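Local coordinates for oligopeptide-binding protein AppA (Bacillus subtilis, PDB 1XOC) that binds oligopeptides as the solute-binding component of an ABC-type permease that serves sporulation and genetic competence in Bacillus subtilis, at residues Y207-P212 and I513-L518; D236-N241 and A494-L499; N275-D280 and K358-T363. All blocks are in the same frame, centred on the assembly; numbering follows the deposited sequence.

Contact 1: Y207-P212 and I513-L518; sequences YFEGRP and IEKWWL
K515 reaches across to E209 in a salt bridge, the only direct hydrogen bond between 207-212 and 513-518. The lysine's CB leads away from the other segment, and the chain bends at chi2 (-56°), which brings CD round before the rest runs out straight. CE then lies 3.5 Å from E209 OE1, and NZ donates to E209 OE1 at 3.0 Å, meeting the carboxylate on its anti side, 18° out of plane. NZ is also 3.6 Å from E209 CB and gives a second bond to a water that donates to G210 O. Another water takes in the buried E514: it donates to E514 OE2 at 2.6 Å, is bonded to Y207 OH, and makes a weak bond to E209 OE1. K515 probably offsets the charge of E209, and K58, in a long, weak ion pair, that of E514. Farther along, P212 CG packs on E514 CB at 3.9 Å, while P212 CA makes a CA-H...O contact with E514 O. A third water bridges R211 O and E514 O. A type I beta turn (Y207 to G210) in the loop between strands 198-203 and 216-221 thus meets the C-terminal 3-10 segment through a salt bridge and waters.

Contact 2: D236-N241 and A494-L499; sequences DINFFN and AMPENL
N238 meets P496 through its carbonyl and its CB: N238 O lies 3.2 Å from P496 CD, and N238 CB is 4.1 Å from P496 CG. The carbonyl also receives a CA-H...O contact from M495 CA. The side-chain amide of N238 turns to strand 23-28, where OD1 accepts from V25 N and ND2 donates to D23 O. F239 CA approaches A494 O at 3.2 Å, a second CA-H...O contact, and the same oxygen lies over one face of the phenyl ring. With CG anti to the backbone N (chi1 -168°), the ring runs alongside M495, both side chains pointing the same way; F239 CD2 touches M495 CB at 3.7 Å. F240 N donates to A494 O at 3.1 Å and F240 O accepts from A494 N at 2.8 Å, an antiparallel hydrogen-bonded pair that joins short strand 240-241 to strand 483-496 of the mixed sheet. The ring of F240 leads off to A228 and E229 on helix 225-234. The side chain of N241 adds a bond, OD1 accepting from H492 N, and packs on an aromatic side chain of the bound peptide. N238 O, buried here, is approached by M495 CA and P496 CD but has no hydrogen-bond partner, so the backbone grip is concentrated at F240 and the rest is weak CA-H...O contacts and F239/M495 packing.

Contact 3: N275-D280 and K358-T363; sequences NELFKD and KKFSFT
A hydrophobic cluster joins the loop that precedes helix 281-289 to the start of strand 358-367, and L277 is at its centre. L277 CD2 stands over one face of the F360 ring in a CH-pi contact, 4.2 Å from the centroid and 13° off the ring normal. The other methyl, L277 CD1, reaches F362 CB at 4.0 Å and also lies close to S361 O. F278 completes the packing with its rim: CZ points onto the centre of the F362 ring, a T-shaped pair with the planes at 84° and the centroids 5.1 Å apart. F278 CE1 also meets F360 CE2 at 4.1 Å, at the edge of the F360 ring. An alanine in place of F362 would probably leave the F278 edge without its aromatic face and open a gap beneath F278 CZ. Toward the more exposed side, K358 folds over L277, its NZ 3.5 Å from L277 CD2, and forms a long ion pair with E276, whose OE1 lies beside K358 CD. The loop itself is shaped by N275, an Asx turn in which OD1 accepts from L277 N on a lone pair; ND2 is linked through a water to S361 O. W344 adds a further ring beside F360, and W271 one beside F278. In this way the loop between strand 265-271 and helix 281-289 packs on a strand of the mixed sheet in a solute-binding protein of family 5.

Contacts 1 and 2 are neighbours, their centres about 17 Å apart, and they touch: W516 packs on F239 and L499, and L518 on P496. Contact 3 stands on the opposite side of the chain's centre from contact 1, about 51 Å away between centres, and about 44 Å from contact 2. Along the chain the contacts are nested, contact 3 inside the loop closed by contact 2, itself inside that closed by contact 1. Contacts 2 and 3 reach the same mixed sheet, through strands 483-496 and 358-367. In contacts 1 and 2 the C-terminal part of the chain returns to much earlier residues, while contact 3 joins residues some 80 apart.

Contact 1: Y207-P212 and I513-L518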
loop_
_atom_site.group_PDB
_atom_site.type_symbol
_atom_site.label_atom_id
_atom_site.label_comp_id
_atom_site.label_asym_id
_atom_site.label_seq_id
_atom_site.Cartn_x
_atom_site.Cartn_y
_atom_site.Cartn_z
ATOM N N TYR A 207 19.400 -6.462 18.587
ATOM C CA TYR A 207 18.170 -6.968 18.016
ATOM C C TYR A 207 17.922 -8.394 18.493
ATOM O O TYR A 207 18.837 -9.230 18.532
ATOM C CB TYR A 207 18.227 -6.950 16.491
ATOM C CG TYR A 207 16.920 -7.418 15.855
ATOM C CD1 TYR A 207 15.726 -6.826 16.186
ATOM C CD2 TYR A 207 16.909 -8.459 14.912
ATOM C CE1 TYR A 207 14.529 -7.233 15.591
ATOM C CE2 TYR A 207 15.738 -8.877 14.334
ATOM C CZ TYR A 207 14.552 -8.297 14.693
ATOM O OH TYR A 207 13.364 -8.706 14.088
ATOM N N PHE A 208 16.656 -8.678 18.811
ATOM C CA PHE A 208 16.322 -9.963 19.446
ATOM C C PHE A 208 16.627 -11.227 18.651
ATOM O O PHE A 208 16.808 -12.285 19.259
ATOM C CB PHE A 208 14.894 -9.940 20.030
ATOM C CG PHE A 208 13.794 -10.183 19.042
ATOM C CD1 PHE A 208 13.250 -11.465 18.911
ATOM C CD2 PHE A 208 13.240 -9.155 18.329
ATOM C CE1 PHE A 208 12.202 -11.716 18.037
ATOM C CE2 PHE A 208 12.187 -9.381 17.449
ATOM C CZ PHE A 208 11.671 -10.685 17.308
ATOM N N GLU A 209 16.704 -11.143 17.323
ATOM C CA GLU A 209 17.057 -12.299 16.499
ATOM C C GLU A 209 18.525 -12.285 16.093
ATOM O O GLU A 209 18.972 -13.149 15.342
ATOM C CB GLU A 209 16.197 -12.354 15.256
ATOM C CG GLU A 209 14.725 -12.403 15.526
ATOM C CD GLU A 209 13.918 -12.671 14.293
ATOM O OE1 GLU A 209 14.475 -12.575 13.159
ATOM O OE2 GLU A 209 12.726 -13.003 14.460
ATOM N N GLY A 210 19.283 -11.337 16.621
ATOM C CA GLY A 210 20.683 -11.149 16.276
ATOM C C GLY A 210 20.838 -9.905 15.421
ATOM O O GLY A 210 19.977 -9.560 14.612
ATOM N N ARG A 211 21.964 -9.224 15.589
ATOM C CA ARG A 211 22.255 -8.056 14.791
ATOM C C ARG A 211 22.145 -8.319 13.281
ATOM O O ARG A 211 22.592 -9.372 12.806
ATOM C CB ARG A 211 23.692 -7.585 15.074
ATOM C CG ARG A 211 24.050 -6.198 14.488
ATOM C CD ARG A 211 25.548 -6.073 14.462
ATOM N NE ARG A 211 26.110 -4.788 14.057
ATOM C CZ ARG A 211 26.535 -4.476 12.837
ATOM N NH1 ARG A 211 26.363 -5.301 11.808
ATOM N NH2 ARG A 211 27.134 -3.293 12.654
ATOM N N PRO A 212 21.611 -7.338 12.530
ATOM C CA PRO A 212 21.783 -7.399 11.074
ATOM C C PRO A 212 23.211 -7.623 10.655
ATOM O O PRO A 212 24.134 -7.212 11.360
ATOM C CB PRO A 212 21.379 -5.979 10.625
ATOM C CG PRO A 212 20.352 -5.594 11.598
ATOM C CD PRO A 212 20.825 -6.144 12.914
ATOM N N ILE A 513 15.586 -7.805 5.522
ATOM C CA ILE A 513 16.850 -7.105 5.223
ATOM C C ILE A 513 17.920 -7.350 6.297
ATOM O O ILE A 513 19.122 -7.377 5.979
ATOM C CB ILE A 513 16.608 -5.587 4.926
ATOM C CG1 ILE A 513 17.931 -4.919 4.514
ATOM C CG2 ILE A 513 15.895 -4.870 6.076
ATOM C CD1 ILE A 513 17.725 -3.595 3.826
ATOM N N GLU A 514 17.487 -7.597 7.533
ATOM C CA GLU A 514 18.433 -7.971 8.608
ATOM C C GLU A 514 19.166 -9.282 8.370
ATOM O O GLU A 514 20.157 -9.569 9.052
ATOM C CB GLU A 514 17.715 -7.994 9.959
ATOM C CG GLU A 514 16.530 -8.929 10.047
ATOM C CD GLU A 514 15.168 -8.334 9.598
ATOM O OE1 GLU A 514 15.066 -7.363 8.789
ATOM O OE2 GLU A 514 14.164 -8.869 10.091
ATOM N N LYS A 515 18.689 -10.092 7.417
ATOM C CA LYS A 515 19.302 -11.357 7.114
ATOM C C LYS A 515 20.142 -11.333 5.840
ATOM O O LYS A 515 20.763 -12.329 5.489
ATOM C CB LYS A 515 18.233 -12.438 6.908
ATOM C CG LYS A 515 17.156 -12.578 7.980
ATOM C CD LYS A 515 17.695 -12.813 9.345
ATOM C CE LYS A 515 16.560 -12.784 10.361
ATOM N NZ LYS A 515 17.064 -12.885 11.759
ATOM N N TRP A 516 20.148 -10.223 5.121
ATOM C CA TRP A 516 20.918 -10.114 3.897
ATOM C C TRP A 516 22.368 -9.786 4.246
ATOM O O TRP A 516 22.641 -9.124 5.244
ATOM C CB TRP A 516 20.408 -8.977 3.010
ATOM C CG TRP A 516 18.948 -8.992 2.653
ATOM C CD1 TRP A 516 18.016 -9.942 2.967
ATOM C CD2 TRP A 516 18.244 -7.964 1.938
ATOM N NE1 TRP A 516 16.783 -9.574 2.462
ATOM C CE2 TRP A 516 16.896 -8.353 1.849
ATOM C CE3 TRP A 516 18.621 -6.739 1.384
ATOM C CZ2 TRP A 516 15.931 -7.572 1.193
ATOM C CZ3 TRP A 516 17.667 -5.963 0.750
ATOM C CH2 TRP A 516 16.341 -6.371 0.664
ATOM N N TRP A 517 23.288 -10.243 3.427
ATOM C CA TRP A 517 24.696 -9.971 3.654
ATOM C C TRP A 517 25.432 -9.876 2.336
ATOM O O TRP A 517 24.980 -10.364 1.302
ATOM C CB TRP A 517 25.320 -11.019 4.573
ATOM C CG TRP A 517 25.136 -12.468 4.174
ATOM C CD1 TRP A 517 24.008 -13.239 4.346
ATOM C CD2 TRP A 517 26.107 -13.307 3.622
ATOM N NE1 TRP A 517 24.222 -14.497 3.903
ATOM C CE2 TRP A 517 25.512 -14.582 3.455
ATOM C CE3 TRP A 517 27.424 -13.117 3.231
ATOM C CZ2 TRP A 517 26.190 -15.653 2.916
ATOM C CZ3 TRP A 517 28.113 -14.179 2.703
ATOM C CH2 TRP A 517 27.495 -15.448 2.546
ATOM N N LEU A 518 26.577 -9.211 2.382
ATOM C CA LEU A 518 27.432 -9.062 1.221
ATOM C C LEU A 518 28.615 -10.012 1.320
ATOM O O LEU A 518 29.424 -9.906 2.249
ATOM C CB LEU A 518 27.899 -7.617 1.120
ATOM C CG LEU A 518 26.755 -6.642 0.843
ATOM C CD1 LEU A 518 27.119 -5.219 1.216
ATOM C CD2 LEU A 518 26.347 -6.685 -0.622
HETATM O O HOH W 1 13.412 -10.310 12.173
HETATM O O HOH W 2 18.766 -10.687 12.374
HETATM O O HOH W 3 21.146 -11.037 11.169
#

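Contact 2: D236-N241 and A494-L499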
loop_
_atom_site.group_PDB
_atom_site.type_symbol
_atom_site.label_atom_id
_atom_site.label_comp_id
_atom_site.label_asym_id
_atom_site.label_seq_id
_atom_site.Cartn_x
_atom_site.Cartn_y
_atom_site.Cartn_z
ATOM N N ASP A 236 26.012 5.102 -6.704
ATOM C CA ASP A 236 25.553 5.996 -5.648
ATOM C C ASP A 236 24.359 5.413 -4.870
ATOM O O ASP A 236 24.129 5.780 -3.727
ATOM C CB ASP A 236 25.221 7.366 -6.243
ATOM C CG ASP A 236 26.453 8.067 -6.780
ATOM O OD1 ASP A 236 27.444 8.104 -6.031
ATOM O OD2 ASP A 236 26.440 8.532 -7.948
ATOM N N ILE A 237 23.589 4.536 -5.522
ATOM C CA ILE A 237 22.668 3.643 -4.836
ATOM C C ILE A 237 23.005 2.239 -5.310
ATOM O O ILE A 237 23.612 2.058 -6.376
ATOM C CB ILE A 237 21.168 3.971 -5.099
ATOM C CG1 ILE A 237 20.765 3.795 -6.560
ATOM C CG2 ILE A 237 20.857 5.403 -4.640
ATOM C CD1 ILE A 237 19.272 3.998 -6.838
ATOM N N ASN A 238 22.600 1.247 -4.517
ATOM C CA ASN A 238 22.884 -0.135 -4.865
ATOM C C ASN A 238 21.706 -1.070 -4.718
ATOM O O ASN A 238 21.881 -2.298 -4.843
ATOM C CB ASN A 238 24.119 -0.643 -4.103
ATOM C CG ASN A 238 23.989 -0.531 -2.609
ATOM O OD1 ASN A 238 22.915 -0.478 -2.062
ATOM N ND2 ASN A 238 25.124 -0.530 -1.926
ATOM N N PHE A 239 20.502 -0.528 -4.510
ATOM C CA PHE A 239 19.280 -1.335 -4.452
ATOM C C PHE A 239 18.126 -0.483 -4.971
ATOM O O PHE A 239 17.926 0.644 -4.493
ATOM C CB PHE A 239 19.028 -1.806 -3.019
ATOM C CG PHE A 239 17.957 -2.867 -2.895
ATOM C CD1 PHE A 239 16.601 -2.510 -2.866
ATOM C CD2 PHE A 239 18.291 -4.222 -2.829
ATOM C CE1 PHE A 239 15.612 -3.467 -2.742
ATOM C CE2 PHE A 239 17.300 -5.220 -2.731
ATOM C CZ PHE A 239 15.953 -4.848 -2.710
ATOM N N PHE A 240 17.390 -0.987 -5.965
ATOM C CA PHE A 240 16.371 -0.168 -6.630
ATOM C C PHE A 240 15.420 -1.040 -7.429
ATOM O O PHE A 240 15.853 -2.003 -8.055
ATOM C CB PHE A 240 17.043 0.876 -7.553
ATOM C CG PHE A 240 16.087 1.894 -8.097
ATOM C CD1 PHE A 240 15.324 2.645 -7.236
ATOM C CD2 PHE A 240 15.888 2.038 -9.447
ATOM C CE1 PHE A 240 14.415 3.576 -7.740
ATOM C CE2 PHE A 240 14.943 2.966 -9.951
ATOM C CZ PHE A 240 14.229 3.708 -9.103
ATOM N N ASN A 241 14.132 -0.653 -7.451
ATOM C CA ASN A 241 13.118 -1.251 -8.319
ATOM C C ASN A 241 13.167 -0.577 -9.674
ATOM O O ASN A 241 12.612 0.517 -9.866
ATOM C CB ASN A 241 11.735 -1.075 -7.689
ATOM C CG ASN A 241 10.638 -1.884 -8.403
ATOM O OD1 ASN A 241 10.856 -2.524 -9.445
ATOM N ND2 ASN A 241 9.442 -1.843 -7.817
ATOM N N ALA A 494 16.939 -4.576 -8.560
ATOM C CA ALA A 494 18.388 -4.554 -8.744
ATOM C C ALA A 494 19.088 -4.485 -7.398
ATOM O O ALA A 494 18.683 -3.731 -6.541
ATOM C CB ALA A 494 18.779 -3.385 -9.577
ATOM N N MET A 495 20.143 -5.298 -7.237
ATOM C CA MET A 495 20.847 -5.418 -5.965
ATOM C C MET A 495 22.294 -5.826 -6.240
ATOM O O MET A 495 22.609 -6.283 -7.327
ATOM C CB MET A 495 20.183 -6.456 -5.065
ATOM C CG MET A 495 20.207 -7.837 -5.654
ATOM S SD MET A 495 19.077 -8.924 -4.793
ATOM C CE MET A 495 17.550 -8.339 -5.458
ATOM N N PRO A 496 23.174 -5.661 -5.244
ATOM C CA PRO A 496 24.558 -6.054 -5.484
ATOM C C PRO A 496 24.693 -7.526 -5.872
ATOM O O PRO A 496 23.981 -8.371 -5.327
ATOM C CB PRO A 496 25.232 -5.772 -4.134
ATOM C CG PRO A 496 24.395 -4.729 -3.514
ATOM C CD PRO A 496 22.993 -5.144 -3.896
ATOM N N GLU A 497 25.586 -7.842 -6.806
ATOM C CA GLU A 497 25.666 -9.230 -7.306
ATOM C C GLU A 497 26.099 -10.185 -6.195
ATOM O O GLU A 497 25.766 -11.377 -6.233
ATOM C CB GLU A 497 26.545 -9.354 -8.548
ATOM C CG GLU A 497 28.021 -9.115 -8.355
ATOM C CD GLU A 497 28.778 -9.184 -9.678
ATOM O OE1 GLU A 497 29.982 -8.832 -9.701
ATOM O OE2 GLU A 497 28.162 -9.604 -10.699
ATOM N N ASN A 498 26.793 -9.653 -5.187
ATOM C CA ASN A 498 27.246 -10.440 -4.036
ATOM C C ASN A 498 26.304 -10.404 -2.836
ATOM O O ASN A 498 26.661 -10.856 -1.757
ATOM C CB ASN A 498 28.677 -10.025 -3.617
ATOM C CG ASN A 498 28.780 -8.567 -3.238
ATOM O OD1 ASN A 498 28.109 -7.727 -3.819
ATOM N ND2 ASN A 498 29.639 -8.249 -2.265
ATOM N N LEU A 499 25.083 -9.888 -3.011
ATOM C CA LEU A 499 24.111 -9.881 -1.923
ATOM C C LEU A 499 23.550 -11.279 -1.756
ATOM O O LEU A 499 22.999 -11.826 -2.722
ATOM C CB LEU A 499 22.961 -8.904 -2.205
ATOM C CG LEU A 499 22.050 -8.653 -0.996
ATOM C CD1 LEU A 499 22.691 -7.681 0.008
ATOM C CD2 LEU A 499 20.704 -8.148 -1.443
#

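Contact 3: N275-D280 and K358-T363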
loop_
_atom_site.group_PDB
_atom_site.type_symbol
_atom_site.label_atom_id
_atom_site.label_comp_id
_atom_site.label_asym_id
_atom_site.label_seq_id
_atom_site.Cartn_x
_atom_site.Cartn_y
_atom_site.Cartn_z
ATOM N N ASN A 275 -16.718 14.546 -7.126
ATOM C CA ASN A 275 -16.818 15.330 -8.359
ATOM C C ASN A 275 -18.016 14.872 -9.181
ATOM O O ASN A 275 -18.120 13.706 -9.538
ATOM C CB ASN A 275 -15.527 15.221 -9.187
ATOM C CG ASN A 275 -15.455 16.238 -10.322
ATOM O OD1 ASN A 275 -16.387 16.369 -11.119
ATOM N ND2 ASN A 275 -14.332 16.944 -10.416
ATOM N N GLU A 276 -18.909 15.820 -9.470
ATOM C CA GLU A 276 -20.108 15.608 -10.276
ATOM C C GLU A 276 -19.855 14.766 -11.526
ATOM O O GLU A 276 -20.714 13.983 -11.942
ATOM C CB GLU A 276 -20.665 16.964 -10.753
ATOM C CG GLU A 276 -21.054 17.956 -9.666
ATOM C CD GLU A 276 -21.164 19.412 -10.200
ATOM O OE1 GLU A 276 -22.042 19.684 -11.065
ATOM O OE2 GLU A 276 -20.367 20.286 -9.753
ATOM N N LEU A 277 -18.686 14.959 -12.141
ATOM C CA LEU A 277 -18.357 14.292 -13.396
ATOM C C LEU A 277 -18.351 12.784 -13.259
ATOM O O LEU A 277 -18.618 12.074 -14.231
ATOM C CB LEU A 277 -16.993 14.755 -13.918
ATOM C CG LEU A 277 -16.868 16.240 -14.308
ATOM C CD1 LEU A 277 -15.445 16.567 -14.776
ATOM C CD2 LEU A 277 -17.890 16.650 -15.351
ATOM N N PHE A 278 -18.044 12.300 -12.061
ATOM C CA PHE A 278 -17.779 10.878 -11.872
ATOM C C PHE A 278 -18.806 10.174 -11.007
ATOM O O PHE A 278 -18.593 9.048 -10.633
ATOM C CB PHE A 278 -16.374 10.680 -11.285
ATOM C CG PHE A 278 -15.296 11.344 -12.085
ATOM C CD1 PHE A 278 -15.184 11.094 -13.439
ATOM C CD2 PHE A 278 -14.407 12.234 -11.495
ATOM C CE1 PHE A 278 -14.234 11.720 -14.201
ATOM C CE2 PHE A 278 -13.440 12.851 -12.247
ATOM C CZ PHE A 278 -13.346 12.597 -13.610
ATOM N N LYS A 279 -19.939 10.812 -10.738
ATOM C CA LYS A 279 -20.959 10.185 -9.917
ATOM C C LYS A 279 -21.756 9.077 -10.636
ATOM O O LYS A 279 -22.181 8.106 -10.004
ATOM C CB LYS A 279 -21.901 11.252 -9.368
ATOM C CG LYS A 279 -21.261 12.117 -8.301
ATOM C CD LYS A 279 -22.243 13.181 -7.790
ATOM C CE LYS A 279 -21.605 14.086 -6.733
ATOM N NZ LYS A 279 -22.530 15.178 -6.301
ATOM N N ASP A 280 -21.957 9.232 -11.948
ATOM C CA ASP A 280 -22.757 8.296 -12.747
ATOM C C ASP A 280 -21.923 7.080 -13.121
ATOM O O ASP A 280 -20.879 7.207 -13.765
ATOM C CB ASP A 280 -23.261 8.993 -14.017
ATOM C CG ASP A 280 -24.257 8.151 -14.834
ATOM O OD1 ASP A 280 -24.542 6.987 -14.492
ATOM O OD2 ASP A 280 -24.770 8.679 -15.847
ATOM N N LYS A 358 -22.214 22.555 -17.797
ATOM C CA LYS A 358 -20.898 22.153 -17.296
ATOM C C LYS A 358 -20.128 21.439 -18.398
ATOM O O LYS A 358 -20.712 20.649 -19.136
ATOM C CB LYS A 358 -21.049 21.187 -16.119
ATOM C CG LYS A 358 -21.072 21.827 -14.729
ATOM C CD LYS A 358 -20.579 20.826 -13.669
ATOM C CE LYS A 358 -19.058 20.593 -13.763
ATOM N NZ LYS A 358 -18.626 19.315 -13.135
ATOM N N LYS A 359 -18.822 21.684 -18.485
ATOM C CA LYS A 359 -17.997 21.036 -19.497
ATOM C C LYS A 359 -17.260 19.890 -18.840
ATOM O O LYS A 359 -16.966 19.957 -17.655
ATOM C CB LYS A 359 -17.038 22.036 -20.152
ATOM C CG LYS A 359 -15.862 22.508 -19.309
ATOM C CD LYS A 359 -15.022 23.582 -20.036
ATOM C CE LYS A 359 -13.625 23.761 -19.393
ATOM N NZ LYS A 359 -12.540 24.107 -20.382
ATOM N N PHE A 360 -16.987 18.837 -19.603
ATOM C CA PHE A 360 -16.307 17.663 -19.072
ATOM C C PHE A 360 -14.808 17.961 -19.096
ATOM O O PHE A 360 -14.120 17.651 -20.060
ATOM C CB PHE A 360 -16.637 16.417 -19.890
ATOM C CG PHE A 360 -16.614 15.139 -19.091
ATOM C CD1 PHE A 360 -17.684 14.260 -19.147
ATOM C CD2 PHE A 360 -15.526 14.811 -18.274
ATOM C CE1 PHE A 360 -17.682 13.079 -18.426
ATOM C CE2 PHE A 360 -15.523 13.614 -17.545
ATOM C CZ PHE A 360 -16.605 12.760 -17.625
ATOM N N SER A 361 -14.347 18.592 -18.017
ATOM C CA SER A 361 -12.977 19.041 -17.852
ATOM C C SER A 361 -12.545 18.794 -16.413
ATOM O O SER A 361 -13.256 19.181 -15.483
ATOM C CB SER A 361 -12.899 20.535 -18.122
ATOM O OG SER A 361 -11.593 21.023 -17.882
ATOM N N PHE A 362 -11.386 18.158 -16.240
ATOM C CA PHE A 362 -10.857 17.865 -14.910
ATOM C C PHE A 362 -9.338 17.724 -14.915
ATOM O O PHE A 362 -8.709 17.620 -15.958
ATOM C CB PHE A 362 -11.497 16.590 -14.338
ATOM C CG PHE A 362 -11.137 15.336 -15.080
ATOM C CD1 PHE A 362 -10.085 14.521 -14.640
ATOM C CD2 PHE A 362 -11.847 14.960 -16.209
ATOM C CE1 PHE A 362 -9.750 13.385 -15.337
ATOM C CE2 PHE A 362 -11.526 13.842 -16.902
ATOM C CZ PHE A 362 -10.483 13.021 -16.458
ATOM N N THR A 363 -8.778 17.670 -13.708
ATOM C CA THR A 363 -7.353 17.470 -13.500
ATOM C C THR A 363 -7.059 16.027 -13.038
ATOM O O THR A 363 -7.669 15.496 -12.083
ATOM C CB THR A 363 -6.814 18.493 -12.502
ATOM O OG1 THR A 363 -7.040 19.811 -13.030
ATOM C CG2 THR A 363 -5.321 18.297 -12.216
HETATM O O HOH W 4 -13.820 19.060 -12.684
#